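Long-range contact in conserved protein with 2 CBS domains (Pyrobaculum aerophilum, PDB 2RIH), which binds AMP through a pair of CBS domains and may serve as a sensor of adenine nucleotides in this hyperthermophilic archaeon: residues 52-57 with 75-80. Residues are numbered along the deposited sequence; the frame is centred on the assembly and turned at random.
Sequences AVVSER and PIANSP. With SO4 (sulfate ion), chain C; SO4 (sulfate ion), chain F.
Two backbone hydrogen bonds between Val-53 and Asn-78 form a single hydrogen-bonded antiparallel bridge, by which, in this Bateman module of two CBS domains, the loop between helix 56-64 and strand 82-84 pairs at one point with strand 50-55, an outermost strand of its sheet within this chain. Val-53 N gives to Asn-78 O at 2.8 Å (N-H...O 158°), and Asn-78 N returns to Val-53 O at 2.8 Å (164°); in both, the donor lies in the carbonyl plane. Weaker CA-H...O contacts, from Ala-52 CA to Asn-78 O and from Ala-77 CA to Val-53 O, flank the bridge. Asn-78 ND2 gives to Asp-58 OD1, while Asp-58 OD2 takes Ser-55 N, so one carboxylate ties loop and strand end together at the second AMP site, which includes all three residues. With AMP absent from this chain, Ser-55 OG gives to O4 of the sulfate of chain C, probably from the crystallisation liquor, at 2.8 Å and also accepts a weak N-capping bond from Arg-57 N. Arg-57, of the other AMP site, gives NH2 to O4 of the sulfate of chain F at 2.8 Å, with a weak second bond from NH1, so that O4 sits at the guanidinium edge, in its plane. On one strand face, Val-53 CG1, beside its own backbone N (chi1 -61°), meets Pro-80 CB at 4.1 Å, while CG2 rests against Asn-78 CB, the two side chains crossing at about a right angle. Replacing Val-53 by an alanine would probably loosen the loop there, since both methyl contacts would go. On the other face, Ala-52 CB touches Ala-77 CB at 3.6 Å, and Val-54 sends CG2 to Ala-77 CB and CG1, anti to the backbone N, to Ile-76, whose CD1 lies 3.9 Å from Val-54 CG1.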
ATOM      1  N   ALA A  52      13.830 -10.587  -7.443  1.00 21.30           N
ATOM      2  CA  ALA A  52      12.922  -9.531  -7.844  1.00 20.67           C
ATOM      3  C   ALA A  52      11.759  -9.453  -6.887  1.00 20.07           C
ATOM      4  O   ALA A  52      11.533 -10.375  -6.098  1.00 23.15           O
ATOM      5  CB  ALA A  52      12.417  -9.782  -9.270  1.00 20.24           C
ATOM      6  N   VAL A  53      11.027  -8.348  -6.965  1.00 20.30           N
ATOM      7  CA  VAL A  53       9.801  -8.167  -6.206  1.00 21.03           C
ATOM      8  C   VAL A  53       8.679  -7.676  -7.117  1.00 22.63           C
ATOM      9  O   VAL A  53       8.918  -6.947  -8.091  1.00 20.31           O
ATOM     10  CB  VAL A  53       9.991  -7.196  -5.006  1.00 22.72           C
ATOM     11  CG1 VAL A  53      11.034  -7.759  -4.046  1.00 22.60           C
ATOM     12  CG2 VAL A  53      10.375  -5.768  -5.466  1.00 21.43           C
ATOM     13  N   VAL A  54       7.464  -8.111  -6.793  1.00 21.83           N
ATOM     14  CA  VAL A  54       6.249  -7.667  -7.451  1.00 22.03           C
ATOM     15  C   VAL A  54       5.251  -7.275  -6.371  1.00 22.41           C
ATOM     16  O   VAL A  54       4.895  -8.093  -5.523  1.00 22.17           O
ATOM     17  CB  VAL A  54       5.623  -8.785  -8.322  1.00 21.85           C
ATOM     18  CG1 VAL A  54       4.358  -8.281  -9.018  1.00 21.15           C
ATOM     19  CG2 VAL A  54       6.628  -9.287  -9.342  1.00 20.74           C
ATOM     20  N   SER A  55       4.824  -6.017  -6.379  1.00 23.48           N
ATOM     21  CA  SER A  55       3.808  -5.572  -5.439  1.00 22.97           C
ATOM     22  C   SER A  55       2.472  -5.387  -6.142  1.00 22.44           C
ATOM     23  O   SER A  55       2.389  -5.390  -7.374  1.00 21.12           O
ATOM     24  CB  SER A  55       4.225  -4.273  -4.764  1.00 23.86           C
ATOM     25  OG  SER A  55       4.313  -3.236  -5.710  1.00 26.91           O
ATOM     26  N   GLU A  56       1.430  -5.248  -5.335  1.00 22.18           N
ATOM     27  CA  GLU A  56       0.095  -4.918  -5.810  1.00 22.97           C
ATOM     28  C   GLU A  56       0.099  -3.649  -6.665  1.00 21.70           C
ATOM     29  O   GLU A  56      -0.746  -3.484  -7.549  1.00 20.22           O
ATOM     30  CB  GLU A  56      -0.856  -4.760  -4.618  1.00 24.38           C
ATOM     31  CG  GLU A  56      -0.477  -3.676  -3.641  1.00 25.79           C
ATOM     32  CD  GLU A  56      -1.268  -3.749  -2.353  1.00 27.56           C
ATOM     33  OE1 GLU A  56      -0.704  -3.411  -1.302  1.00 29.84           O
ATOM     34  OE2 GLU A  56      -2.442  -4.151  -2.383  1.00 31.03           O
ATOM     35  N   ARG A  57       1.049  -2.758  -6.397  1.00 21.50           N
ATOM     36  CA  ARG A  57       1.227  -1.571  -7.214  1.00 22.58           C
ATOM     37  C   ARG A  57       1.687  -1.883  -8.637  1.00 22.09           C
ATOM     38  O   ARG A  57       1.265  -1.222  -9.590  1.00 24.07           O
ATOM     39  CB  ARG A  57       2.206  -0.607  -6.558  1.00 22.47           C
ATOM     40  CG  ARG A  57       2.328   0.670  -7.356  1.00 25.20           C
ATOM     41  CD  ARG A  57       2.498   1.880  -6.484  1.00 28.40           C
ATOM     42  NE  ARG A  57       1.354   2.059  -5.595  1.00 29.97           N
ATOM     43  CZ  ARG A  57       1.198   3.110  -4.801  1.00 29.31           C
ATOM     44  NH1 ARG A  57       2.089   4.093  -4.805  1.00 30.63           N
ATOM     45  NH2 ARG A  57       0.144   3.175  -4.008  1.00 29.12           N
ATOM     46  N   PRO A  75       8.846  -9.453 -16.105  1.00 25.83           N
ATOM     47  CA  PRO A  75       8.876  -8.149 -16.783  1.00 25.90           C
ATOM     48  C   PRO A  75       8.238  -6.972 -16.014  1.00 25.07           C
ATOM     49  O   PRO A  75       8.589  -5.836 -16.275  1.00 23.76           O
ATOM     50  CB  PRO A  75       8.119  -8.415 -18.092  1.00 26.31           C
ATOM     51  CG  PRO A  75       8.294  -9.868 -18.335  1.00 25.58           C
ATOM     52  CD  PRO A  75       8.249 -10.493 -16.966  1.00 25.83           C
ATOM     53  N   ILE A  76       7.320  -7.227 -15.085  1.00 25.42           N
ATOM     54  CA  ILE A  76       6.735  -6.128 -14.301  1.00 25.28           C
ATOM     55  C   ILE A  76       7.417  -5.975 -12.933  1.00 26.92           C
ATOM     56  O   ILE A  76       7.070  -5.087 -12.157  1.00 27.96           O
ATOM     57  CB  ILE A  76       5.199  -6.256 -14.147  1.00 24.70           C
ATOM     58  CG1 ILE A  76       4.797  -7.388 -13.196  1.00 25.77           C
ATOM     59  CG2 ILE A  76       4.557  -6.446 -15.509  1.00 27.87           C
ATOM     60  CD1 ILE A  76       3.375  -7.280 -12.701  1.00 22.99           C
ATOM     61  N   ALA A  77       8.391  -6.841 -12.666  1.00 25.74           N
ATOM     62  CA  ALA A  77       9.083  -6.899 -11.381  1.00 25.23           C
ATOM     63  C   ALA A  77      10.141  -5.808 -11.221  1.00 24.86           C
ATOM     64  O   ALA A  77      10.585  -5.195 -12.193  1.00 25.91           O
ATOM     65  CB  ALA A  77       9.717  -8.282 -11.212  1.00 21.89           C
ATOM     66  N   ASN A  78      10.541  -5.583  -9.975  1.00 26.14           N
ATOM     67  CA  ASN A  78      11.554  -4.593  -9.626  1.00 26.37           C
ATOM     68  C   ASN A  78      12.684  -5.263  -8.868  1.00 25.26           C
ATOM     69  O   ASN A  78      12.503  -6.335  -8.303  1.00 24.41           O
ATOM     70  CB  ASN A  78      10.942  -3.508  -8.741  1.00 28.10           C
ATOM     71  CG  ASN A  78       9.780  -2.818  -9.400  1.00 29.20           C
ATOM     72  OD1 ASN A  78       9.942  -2.156 -10.420  1.00 31.68           O
ATOM     73  ND2 ASN A  78       8.597  -2.980  -8.833  1.00 30.19           N
ATOM     74  N   SER A  79      13.850  -4.623  -8.858  1.00 24.22           N
ATOM     75  CA  SER A  79      14.994  -5.125  -8.102  1.00 24.82           C
ATOM     76  C   SER A  79      14.681  -5.072  -6.606  1.00 24.24           C
ATOM     77  O   SER A  79      14.073  -4.104  -6.143  1.00 24.41           O
ATOM     78  CB  SER A  79      16.245  -4.306  -8.403  1.00 24.48           C
ATOM     79  OG  SER A  79      17.395  -4.968  -7.930  1.00 26.79           O
ATOM     80  N   PRO A  80      15.067  -6.121  -5.847  1.00 24.35           N
ATOM     81  CA  PRO A  80      14.758  -6.098  -4.415  1.00 22.62           C
ATOM     82  C   PRO A  80      15.539  -5.036  -3.625  1.00 21.72           C
ATOM     83  O   PRO A  80      16.777  -4.980  -3.696  1.00 19.16           O
ATOM     84  CB  PRO A  80      15.140  -7.515  -3.941  1.00 24.01           C
ATOM     85  CG  PRO A  80      15.288  -8.323  -5.169  1.00 24.35           C
ATOM     86  CD  PRO A  80      15.761  -7.364  -6.220  1.00 23.63           C
TER
HETATM   87  S   SO4 C 139       4.985  -0.830  -2.838  1.00 28.29           S
HETATM   88  O1  SO4 C 139       4.941   0.619  -2.679  1.00 27.50           O
HETATM   89  O2  SO4 C 139       5.974  -1.371  -1.904  1.00 27.88           O
HETATM   90  O3  SO4 C 139       3.695  -1.435  -2.524  1.00 28.52           O
HETATM   91  O4  SO4 C 139       5.357  -1.119  -4.205  1.00 28.73           O
HETATM   92  S   SO4 F 139       0.026   5.684  -1.019  1.00 26.48           S
HETATM   93  O1  SO4 F 139      -1.376   5.946  -1.321  1.00 27.73           O
HETATM   94  O2  SO4 F 139       0.643   6.876  -0.464  1.00 30.11           O
HETATM   95  O3  SO4 F 139       0.127   4.621  -0.043  1.00 29.20           O
HETATM   96  O4  SO4 F 139       0.712   5.311  -2.237  1.00 26.89           O